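PDB 4GXW: adenosine deaminase from Burkholderia ambifaria, which probably deaminates adenine or a related purine by hydrolysis, as a zinc-dependent amidohydrolase of the adenosine and AMP deaminase family. Local coordinates for residues Ala281-Pro285 against Met286-Pro290; Phe331-Asn334 against Gly335-Gly338; Phe220-Pro223 against Trp224-Glu228; Asn299-Pro303 against Thr304-Val308. All blocks are in the same frame, centred on the assembly; numbering follows the deposited sequence.

The four contacts are local turns and helix segments of one TIM-barrel chain, and they differ in how near they lie to the zinc ion. Contact 4 holds the metal ligand D301 on the loop after strand 295-298. Contact 3 follows strand 212-217, which carries the ligand H216; the side chain of N226 is about 9 Å from that of H216. Contact 1 precedes strand 295-298, and its H284 side chain is about 12 Å from the zinc ion. Contact 2 is the end of helix 325-338. It touches contact 1, where P290 CG meets F331 CE1 at 4.0 Å. Contacts 3 and 4 are about 8 Å apart at their nearest atoms.

Contact 1. Residues Ala281-Pro285 against Met286-Pro290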
loop_
_atom_site.group_PDB
_atom_site.type_symbol
_atom_site.label_atom_id
_atom_site.label_comp_id
_atom_site.label_asym_id
_atom_site.label_seq_id
_atom_site.Cartn_x
_atom_site.Cartn_y
_atom_site.Cartn_z
ATOM N N ALA A 281 -1.298 -17.079 10.346
ATOM C CA ALA A 281 0.090 -16.902 9.928
ATOM C C ALA A 281 0.565 -18.073 9.073
ATOM O O ALA A 281 1.321 -17.894 8.114
ATOM C CB ALA A 281 0.992 -16.730 11.132
ATOM N N GLU A 282 0.122 -19.273 9.427
ATOM C CA GLU A 282 0.529 -20.488 8.729
ATOM C C GLU A 282 -0.018 -20.620 7.309
ATOM O O GLU A 282 0.681 -21.103 6.411
ATOM C CB GLU A 282 0.100 -21.706 9.541
ATOM C CG GLU A 282 0.927 -21.919 10.785
ATOM C CD GLU A 282 2.348 -22.297 10.451
ATOM O OE1 GLU A 282 2.532 -23.178 9.577
ATOM O OE2 GLU A 282 3.279 -21.712 11.047
ATOM N N ARG A 283 -1.262 -20.190 7.110
ATOM C CA ARG A 283 -1.972 -20.471 5.863
ATOM C C ARG A 283 -2.133 -19.279 4.932
ATOM O O ARG A 283 -2.684 -19.411 3.837
ATOM C CB ARG A 283 -3.341 -21.079 6.152
ATOM C CG ARG A 283 -3.268 -22.490 6.707
ATOM C CD ARG A 283 -2.413 -23.398 5.824
ATOM N NE ARG A 283 -2.878 -23.410 4.439
ATOM C CZ ARG A 283 -3.803 -24.242 3.970
ATOM N NH1 ARG A 283 -4.365 -25.134 4.775
ATOM N NH2 ARG A 283 -4.174 -24.180 2.695
ATOM N N HIS A 284 -1.655 -18.115 5.358
ATOM C CA HIS A 284 -1.661 -16.943 4.497
ATOM C C HIS A 284 -0.830 -17.222 3.244
ATOM O O HIS A 284 0.342 -17.563 3.347
ATOM C CB HIS A 284 -1.059 -15.766 5.248
ATOM C CG HIS A 284 -1.458 -14.433 4.708
ATOM N ND1 HIS A 284 -1.308 -14.084 3.382
ATOM C CD2 HIS A 284 -1.986 -13.350 5.326
ATOM C CE1 HIS A 284 -1.732 -12.846 3.207
ATOM N NE2 HIS A 284 -2.151 -12.379 4.370
ATOM N N PRO A 285 -1.430 -17.069 2.054
ATOM C CA PRO A 285 -0.676 -17.362 0.828
ATOM C C PRO A 285 0.597 -16.538 0.669
ATOM O O PRO A 285 1.539 -17.000 0.020
ATOM C CB PRO A 285 -1.662 -17.016 -0.289
ATOM C CG PRO A 285 -3.000 -17.199 0.326
ATOM C CD PRO A 285 -2.852 -16.793 1.777
ATOM N N MET A 286 0.631 -15.334 1.238
ATOM C CA MET A 286 1.830 -14.499 1.198
ATOM C C MET A 286 3.062 -15.265 1.678
ATOM O O MET A 286 4.157 -15.099 1.134
ATOM C CB MET A 286 1.630 -13.231 2.041
ATOM C CG MET A 286 2.839 -12.306 2.123
ATOM S SD MET A 286 2.606 -10.951 3.301
ATOM C CE MET A 286 2.585 -11.849 4.846
ATOM N N ARG A 287 2.877 -16.118 2.681
ATOM C CA ARG A 287 3.987 -16.862 3.270
ATOM C C ARG A 287 4.710 -17.739 2.237
ATOM O O ARG A 287 5.922 -17.963 2.345
ATOM C CB ARG A 287 3.476 -17.719 4.437
ATOM C CG ARG A 287 4.548 -18.370 5.290
ATOM C CD ARG A 287 3.936 -19.385 6.255
ATOM N NE ARG A 287 4.923 -19.858 7.218
ATOM C CZ ARG A 287 5.059 -19.347 8.436
ATOM N NH1 ARG A 287 5.986 -19.819 9.261
ATOM N NH2 ARG A 287 4.254 -18.366 8.829
ATOM N N LYS A 288 3.964 -18.211 1.242
ATOM C CA LYS A 288 4.483 -19.148 0.246
ATOM C C LYS A 288 5.029 -18.460 -1.001
ATOM O O LYS A 288 5.664 -19.103 -1.827
ATOM C CB LYS A 288 3.381 -20.109 -0.213
ATOM C CG LYS A 288 2.644 -20.870 0.873
ATOM C CD LYS A 288 1.402 -21.535 0.276
ATOM C CE LYS A 288 0.712 -22.481 1.249
ATOM N NZ LYS A 288 -0.160 -21.758 2.220
ATOM N N MET A 289 4.753 -17.172 -1.168
ATOM C CA MET A 289 5.073 -16.527 -2.444
ATOM C C MET A 289 6.577 -16.493 -2.815
ATOM O O MET A 289 6.941 -16.834 -3.945
ATOM C CB MET A 289 4.393 -15.151 -2.566
ATOM C CG MET A 289 2.868 -15.252 -2.713
ATOM S SD MET A 289 1.995 -13.694 -2.505
ATOM C CE MET A 289 2.179 -12.942 -4.121
ATOM N N PRO A 290 7.459 -16.119 -1.871
ATOM C CA PRO A 290 8.885 -16.098 -2.229
ATOM C C PRO A 290 9.437 -17.483 -2.603
ATOM O O PRO A 290 10.262 -17.592 -3.515
ATOM C CB PRO A 290 9.556 -15.539 -0.959
ATOM C CG PRO A 290 8.486 -14.679 -0.333
ATOM C CD PRO A 290 7.219 -15.479 -0.561
HETATM O O HOH W 1 0.893 -20.265 3.805
HETATM O O HOH W 2 -2.948 -21.947 2.091
#
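A281, in the short helix 280-283, offers its carbonyl to the long arm of R287. R287 NH2 donates to A281 O at 3.1 Å, coming from well above the carbonyl plane, and the same nitrogen also serves H320 O. R287 reaches this far because its chain is extended from CG to NE. E282 lays OE2 over one face of that guanidinium. The salt bridge from E282 OE2 to R287 NH1 is long, 3.8 Å, and rests on charge alone, since no N-H points at the oxygen. R283 brings NE within 3.9 Å of K288 NZ, two like charges; water 2 lies between, accepting from R283 NH2 and K288 NZ. H284 is where the chain leaves the helix and turns into a run of helical conformation that leads toward barrel strand 295-298. Its ring holds the backbone of the next turn: M286 N donates to H284 ND1 at 3.1 Å with an N-H...N angle of 155°. Y243, Y271 and F321 also meet this buried ring. H284 O accepts from R287 N and from water 1. P285 O receives K288 N at 3.0 Å, and the proline ring packs on V246.

Contact 2. Residues Phe331-Asn334 against Gly335-Gly338; sequences FMLN and GIDG
N334 and D337 send their polar ends along the same flank of the helix, and water 4 joins them. It donates to N334 OD1 at 2.7 Å and to D337 OD2 at 2.5 Å. Both side chains have CG anti to the carbonyl carbon (chi1 -63° and -67°), which turns them back along the helix toward its start. The other end of the N334 amide, ND2, bonds I296 O of strand 295-298, so the amide is held at both ends. ND2 also lies in plane at the edge of the F331 ring. The D337 carboxylate leans over the carbonyl of L333, with CG 3.4 Å from L333 O. Water 3 sits within hydrogen-bonding distance of both that carbonyl and D337 OD1. Two basic groups balance the carboxylate: R350 at OD1 and K295 at OD2. L333 and I336 meet more loosely, CD2 to CD1 at 4.3 Å. I336 and M332 pack against helix 343-371, while F331 packs on I296 and on helix 310-319. The straightest backbone bond here runs from D337 N to L333 O, 3.0 Å at 166°. The i to i+4 bonds onto G335, I336, D337 and G338 are those of a regular alpha-helix, here the last two turns of helix 325-338 on the outside of the barrel.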
loop_
_atom_site.group_PDB
_atom_site.type_symbol
_atom_site.label_atom_id
_atom_site.label_comp_id
_atom_site.label_asym_id
_atom_site.label_seq_id
_atom_site.Cartn_x
_atom_site.Cartn_y
_atom_site.Cartn_z
ATOM N N PHE A 331 13.480 -8.396 0.106
ATOM C CA PHE A 331 12.250 -7.616 -0.008
ATOM C C PHE A 331 12.550 -6.128 -0.226
ATOM O O PHE A 331 11.847 -5.459 -0.982
ATOM C CB PHE A 331 11.363 -7.754 1.235
ATOM C CG PHE A 331 10.886 -9.152 1.522
ATOM C CD1 PHE A 331 10.860 -10.144 0.546
ATOM C CD2 PHE A 331 10.468 -9.470 2.801
ATOM C CE1 PHE A 331 10.406 -11.419 0.845
ATOM C CE2 PHE A 331 10.023 -10.743 3.108
ATOM C CZ PHE A 331 10.001 -11.723 2.133
ATOM N N MET A 332 13.570 -5.615 0.457
ATOM C CA MET A 332 14.021 -4.241 0.252
ATOM C C MET A 332 14.441 -4.015 -1.201
ATOM O O MET A 332 14.032 -3.037 -1.839
ATOM C CB MET A 332 15.191 -3.908 1.189
ATOM C CG MET A 332 15.701 -2.487 0.996
ATOM S SD MET A 332 17.171 -2.113 1.969
ATOM C CE MET A 332 18.405 -3.051 1.083
ATOM N N LEU A 333 15.236 -4.934 -1.731
ATOM C CA LEU A 333 15.657 -4.842 -3.122
ATOM C C LEU A 333 14.473 -4.954 -4.086
ATOM O O LEU A 333 14.437 -4.267 -5.111
ATOM C CB LEU A 333 16.733 -5.888 -3.426
ATOM C CG LEU A 333 18.042 -5.700 -2.645
ATOM C CD1 LEU A 333 18.949 -6.895 -2.844
ATOM C CD2 LEU A 333 18.738 -4.413 -3.077
ATOM N N ASN A 334 13.494 -5.795 -3.746
ATOM C CA ASN A 334 12.277 -5.907 -4.549
ATOM C C ASN A 334 11.512 -4.590 -4.625
ATOM O O ASN A 334 10.964 -4.232 -5.670
ATOM C CB ASN A 334 11.355 -7.003 -4.006
ATOM C CG ASN A 334 11.980 -8.386 -4.065
ATOM O OD1 ASN A 334 12.959 -8.625 -4.793
ATOM N ND2 ASN A 334 11.397 -9.316 -3.312
ATOM N N GLY A 335 11.435 -3.885 -3.504
ATOM C CA GLY A 335 10.810 -2.572 -3.482
ATOM C C GLY A 335 11.496 -1.573 -4.404
ATOM O O GLY A 335 10.830 -0.771 -5.071
ATOM N N ILE A 336 12.824 -1.617 -4.449
ATOM C CA ILE A 336 13.577 -0.773 -5.363
ATOM C C ILE A 336 13.245 -1.142 -6.817
ATOM O O ILE A 336 12.950 -0.270 -7.641
ATOM C CB ILE A 336 15.091 -0.885 -5.114
ATOM C CG1 ILE A 336 15.445 -0.228 -3.776
ATOM C CG2 ILE A 336 15.858 -0.222 -6.250
ATOM C CD1 ILE A 336 16.810 -0.614 -3.228
ATOM N N ASP A 337 13.270 -2.438 -7.121
ATOM C CA ASP A 337 12.943 -2.901 -8.471
ATOM C C ASP A 337 11.535 -2.507 -8.892
ATOM O O ASP A 337 11.308 -2.155 -10.042
ATOM C CB ASP A 337 13.065 -4.426 -8.575
ATOM C CG ASP A 337 14.486 -4.917 -8.431
ATOM O OD1 ASP A 337 15.424 -4.128 -8.666
ATOM O OD2 ASP A 337 14.663 -6.108 -8.095
ATOM N N GLY A 338 10.593 -2.571 -7.963
ATOM C CA GLY A 338 9.206 -2.299 -8.295
ATOM C C GLY A 338 8.825 -0.830 -8.368
ATOM O O GLY A 338 7.784 -0.500 -8.923
HETATM O O HOH W 3 17.021 -4.099 -6.411
HETATM O O HOH W 4 15.086 -7.674 -6.134
#

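Contact 3. Residues Phe220-Pro223 against Trp224-Glu228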
loop_
_atom_site.group_PDB
_atom_site.type_symbol
_atom_site.label_atom_id
_atom_site.label_comp_id
_atom_site.label_asym_id
_atom_site.label_seq_id
_atom_site.Cartn_x
_atom_site.Cartn_y
_atom_site.Cartn_z
ATOM N N PHE A 220 -9.434 -11.135 -1.651
ATOM C CA PHE A 220 -10.753 -11.681 -1.305
ATOM C C PHE A 220 -10.977 -13.105 -1.827
ATOM O O PHE A 220 -12.120 -13.531 -2.018
ATOM C CB PHE A 220 -11.895 -10.786 -1.821
ATOM C CG PHE A 220 -11.708 -9.320 -1.534
ATOM C CD1 PHE A 220 -11.987 -8.806 -0.276
ATOM C CD2 PHE A 220 -11.283 -8.446 -2.534
ATOM C CE1 PHE A 220 -11.827 -7.452 -0.010
ATOM C CE2 PHE A 220 -11.121 -7.092 -2.275
ATOM C CZ PHE A 220 -11.398 -6.596 -1.009
ATOM N N GLY A 221 -9.894 -13.833 -2.075
ATOM C CA GLY A 221 -9.997 -15.166 -2.635
ATOM C C GLY A 221 -10.432 -15.188 -4.089
ATOM O O GLY A 221 -10.833 -16.232 -4.595
ATOM N N MET A 222 -10.354 -14.048 -4.771
ATOM C CA MET A 222 -10.742 -14.004 -6.180
ATOM C C MET A 222 -9.788 -14.852 -7.020
ATOM O O MET A 222 -8.638 -15.069 -6.628
ATOM C CB MET A 222 -10.818 -12.558 -6.686
ATOM C CG MET A 222 -12.000 -11.778 -6.133
ATOM S SD MET A 222 -13.602 -12.499 -6.572
ATOM C CE MET A 222 -13.998 -13.387 -5.068
ATOM N N PRO A 223 -10.268 -15.356 -8.170
ATOM C CA PRO A 223 -9.489 -16.330 -8.942
ATOM C C PRO A 223 -8.109 -15.826 -9.372
ATOM O O PRO A 223 -7.949 -14.637 -9.684
ATOM C CB PRO A 223 -10.364 -16.564 -10.183
ATOM C CG PRO A 223 -11.756 -16.239 -9.735
ATOM C CD PRO A 223 -11.598 -15.113 -8.760
ATOM N N TRP A 224 -7.126 -16.731 -9.416
ATOM C CA TRP A 224 -5.808 -16.391 -9.952
ATOM C C TRP A 224 -5.905 -15.868 -11.387
ATOM O O TRP A 224 -5.028 -15.128 -11.842
ATOM C CB TRP A 224 -4.827 -17.569 -9.854
ATOM C CG TRP A 224 -5.229 -18.804 -10.611
ATOM C CD1 TRP A 224 -5.796 -19.936 -10.093
ATOM C CD2 TRP A 224 -5.066 -19.049 -12.016
ATOM N NE1 TRP A 224 -6.012 -20.854 -11.088
ATOM C CE2 TRP A 224 -5.573 -20.337 -12.277
ATOM C CE3 TRP A 224 -4.550 -18.299 -13.077
ATOM C CZ2 TRP A 224 -5.582 -20.890 -13.560
ATOM C CZ3 TRP A 224 -4.555 -18.850 -14.347
ATOM C CH2 TRP A 224 -5.068 -20.134 -14.576
ATOM N N ARG A 225 -6.976 -16.227 -12.096
ATOM C CA ARG A 225 -7.227 -15.684 -13.437
ATOM C C ARG A 225 -7.163 -14.163 -13.454
ATOM O O ARG A 225 -6.707 -13.565 -14.427
ATOM C CB ARG A 225 -8.593 -16.133 -13.967
ATOM C CG ARG A 225 -8.557 -17.301 -14.942
ATOM C CD ARG A 225 -9.925 -17.986 -15.073
ATOM N NE ARG A 225 -10.949 -17.169 -15.734
ATOM C CZ ARG A 225 -11.827 -16.384 -15.108
ATOM N NH1 ARG A 225 -12.719 -15.699 -15.815
ATOM N NH2 ARG A 225 -11.816 -16.277 -13.782
ATOM N N ASN A 226 -7.621 -13.530 -12.381
ATOM C CA ASN A 226 -7.564 -12.065 -12.329
ATOM C C ASN A 226 -6.134 -11.549 -12.334
ATOM O O ASN A 226 -5.846 -10.484 -12.886
ATOM C CB ASN A 226 -8.301 -11.505 -11.109
ATOM C CG ASN A 226 -9.810 -11.554 -11.262
ATOM O OD1 ASN A 226 -10.336 -12.021 -12.280
ATOM N ND2 ASN A 226 -10.521 -11.062 -10.246
ATOM N N VAL A 227 -5.231 -12.283 -11.685
ATOM C CA VAL A 227 -3.815 -11.922 -11.724
ATOM C C VAL A 227 -3.269 -12.064 -13.143
ATOM O O VAL A 227 -2.572 -11.172 -13.650
ATOM C CB VAL A 227 -2.992 -12.770 -10.728
ATOM C CG1 VAL A 227 -1.525 -12.331 -10.719
ATOM C CG2 VAL A 227 -3.591 -12.656 -9.331
ATOM N N GLU A 228 -3.579 -13.191 -13.773
ATOM C CA GLU A 228 -3.184 -13.412 -15.159
ATOM C C GLU A 228 -3.702 -12.306 -16.087
ATOM O O GLU A 228 -2.968 -11.797 -16.940
ATOM C CB GLU A 228 -3.667 -14.785 -15.648
ATOM C CG GLU A 228 -3.241 -15.102 -17.069
ATOM C CD GLU A 228 -3.854 -16.379 -17.595
ATOM O OE1 GLU A 228 -4.982 -16.732 -17.168
ATOM O OE2 GLU A 228 -3.203 -17.031 -18.444
#
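P223 O accepts from N226 N at 2.9 Å, with an N-H...O angle of 151°. This i to i+3 bond belongs to the turn that leads into helix 224-232, and the donor stands above the carbonyl plane. The N226 side chain folds back over the same carbonyl, its CB 3.5 Å from P223 O. With CG beside the backbone N (chi1 -75°), its amide points back along the chain, and ND2 comes within 3.9 Å of M222 CB. In one of the two conformers of R225, P223 CB lies in plane at the edge of the guanidinium, 3.9 Å from R225 NH2, a van der Waals contact. W224 touches the loop through its CB, 3.7 Å from P223 C. Its indole packs on N248.

Further out, other loops hold these groups: N226 ND2 bonds E191 OE2, and the M222 carbonyl accepts from T244 OG1. The M222 side chain also lies against E191 and N192. The proline thus stands at the joint between the loop leaving strand 212-217 and the helix that follows, a beta-to-alpha connection of the barrel. Beyond it, W224 and E228 rest on L251 of helix 249-258.

Contact 4. Residues Asn299-Pro303 against Thr304-Val308. With ZN (zinc ion), chain C.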
loop_
_atom_site.group_PDB
_atom_site.type_symbol
_atom_site.label_atom_id
_atom_site.label_comp_id
_atom_site.label_asym_id
_atom_site.label_seq_id
_atom_site.Cartn_x
_atom_site.Cartn_y
_atom_site.Cartn_z
ATOM N N ASN A 299 3.875 -3.891 2.788
ATOM C CA ASN A 299 3.340 -2.543 2.846
ATOM C C ASN A 299 2.223 -2.473 3.880
ATOM O O ASN A 299 1.738 -3.512 4.332
ATOM C CB ASN A 299 2.780 -2.156 1.478
ATOM C CG ASN A 299 3.856 -1.967 0.446
ATOM O OD1 ASN A 299 4.396 -0.881 0.321
ATOM N ND2 ASN A 299 4.174 -3.024 -0.307
ATOM N N THR A 300 1.787 -1.253 4.212
ATOM C CA THR A 300 0.759 -1.032 5.234
ATOM C C THR A 300 -0.684 -1.021 4.719
ATOM O O THR A 300 -1.598 -1.349 5.480
ATOM C CB THR A 300 1.009 0.264 6.062
ATOM O OG1 THR A 300 0.972 1.412 5.203
ATOM C CG2 THR A 300 2.353 0.211 6.800
ATOM N N ASP A 301 -0.889 -0.619 3.458
ATOM C CA ASP A 301 -2.226 -0.537 2.808
ATOM C C ASP A 301 -3.091 0.593 3.380
ATOM O O ASP A 301 -3.343 1.591 2.701
ATOM C CB ASP A 301 -2.956 -1.896 2.860
ATOM C CG ASP A 301 -3.984 -2.120 1.718
ATOM O OD1 ASP A 301 -4.160 -1.326 0.757
ATOM O OD2 ASP A 301 -4.633 -3.187 1.776
ATOM N N ASP A 302 -3.538 0.437 4.624
ATOM C CA ASP A 302 -4.348 1.452 5.307
ATOM C C ASP A 302 -3.774 1.618 6.708
ATOM O O ASP A 302 -4.347 1.105 7.680
ATOM C CB ASP A 302 -5.825 1.030 5.383
ATOM C CG ASP A 302 -6.413 0.716 4.029
ATOM O OD1 ASP A 302 -6.724 1.659 3.274
ATOM O OD2 ASP A 302 -6.584 -0.484 3.709
ATOM N N PRO A 303 -2.633 2.315 6.827
ATOM C CA PRO A 303 -1.857 2.272 8.072
ATOM C C PRO A 303 -2.622 2.727 9.311
ATOM O O PRO A 303 -2.481 2.108 10.363
ATOM C CB PRO A 303 -0.656 3.192 7.785
ATOM C CG PRO A 303 -1.091 4.020 6.610
ATOM C CD PRO A 303 -1.952 3.120 5.797
ATOM N N THR A 304 -3.425 3.777 9.214
ATOM C CA THR A 304 -4.085 4.259 10.426
ATOM C C THR A 304 -5.332 3.453 10.774
ATOM O O THR A 304 -5.732 3.400 11.936
ATOM C CB THR A 304 -4.430 5.746 10.350
ATOM O OG1 THR A 304 -5.281 5.966 9.220
ATOM C CG2 THR A 304 -3.163 6.582 10.236
ATOM N N LEU A 305 -5.942 2.825 9.774
ATOM C CA LEU A 305 -7.141 2.017 10.000
ATOM C C LEU A 305 -6.794 0.570 10.361
ATOM O O LEU A 305 -7.514 -0.071 11.125
ATOM C CB LEU A 305 -8.048 2.051 8.772
ATOM C CG LEU A 305 -8.548 3.443 8.382
ATOM C CD1 LEU A 305 -9.426 3.386 7.147
ATOM C CD2 LEU A 305 -9.297 4.101 9.526
ATOM N N HIS A 306 -5.690 0.067 9.821
ATOM C CA HIS A 306 -5.188 -1.265 10.163
ATOM C C HIS A 306 -4.335 -1.237 11.429
ATOM O O HIS A 306 -3.948 -2.288 11.933
ATOM C CB HIS A 306 -4.331 -1.835 9.031
ATOM C CG HIS A 306 -5.113 -2.340 7.857
ATOM N ND1 HIS A 306 -4.563 -3.194 6.924
ATOM C CD2 HIS A 306 -6.384 -2.110 7.456
ATOM C CE1 HIS A 306 -5.467 -3.467 5.999
ATOM N NE2 HIS A 306 -6.581 -2.824 6.298
ATOM N N LYS A 307 -4.033 -0.039 11.923
ATOM C CA LYS A 307 -3.150 0.134 13.081
ATOM C C LYS A 307 -1.788 -0.510 12.846
ATOM O O LYS A 307 -1.280 -1.254 13.695
ATOM C CB LYS A 307 -3.778 -0.434 14.359
ATOM C CG LYS A 307 -5.106 0.202 14.747
ATOM C CD LYS A 307 -5.662 -0.440 16.018
ATOM C CE LYS A 307 -7.029 0.121 16.383
ATOM N NZ LYS A 307 -7.662 -0.595 17.527
ATOM N N VAL A 308 -1.192 -0.219 11.697
ATOM C CA VAL A 308 0.127 -0.737 11.361
ATOM C C VAL A 308 0.957 0.341 10.667
ATOM O O VAL A 308 0.521 0.930 9.679
ATOM C CB VAL A 308 0.015 -2.045 10.509
ATOM C CG1 VAL A 308 -0.690 -1.793 9.167
ATOM C CG2 VAL A 308 1.378 -2.701 10.304
HETATM ZN ZN ZN C . -4.954 -1.738 -1.218
HETATM O O HOH W 5 -5.910 -3.312 -0.521
#
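P303 and V308 meet round the short, weakly bonded helix that follows the metal-binding loop at the end of strand 295-298 in this TIM-barrel amidohydrolase. P303 presses its CB on V308 O, 3.2 Å away. Its own carbonyl accepts from V308 N at 3.0 Å, in the carbonyl plane, and this bond spans the turn where K307 leaves the helix with positive phi. D302 O takes H306 N at 2.7 Å, nearly along the C=O axis, and L305 N weakly.

D302 and H306 also meet through their side chains. D302 CB sits over one face of the H306 imidazole, 4.1 Å from the centroid, a CH-pi contact. The carboxylate is turned 61° from the ring plane. Its OD2 is 3.5 Å from H306 NE2, but the angle is poor for a hydrogen bond. H306 ND1 is bonded to T267 OG1, which helps fix the rotation of the ring. With CG beside its backbone N, H306 swings back over the D302 carbonyl.

T300 packs its CG2 on V308 O, while its OG1 bonds E33. D301 is the middle of a classic gamma turn (phi 70°), closed by the bond from D302 N to T300 O. D301 completes the zinc site with H35, H37 and H216. D301 OD1 binds the zinc ion at 2.2 Å. Water 5, itself a zinc ligand, donates a hydrogen bond to D301 OD2, and the distance from the water 5 oxygen to D301 OD2 is 2.6 Å.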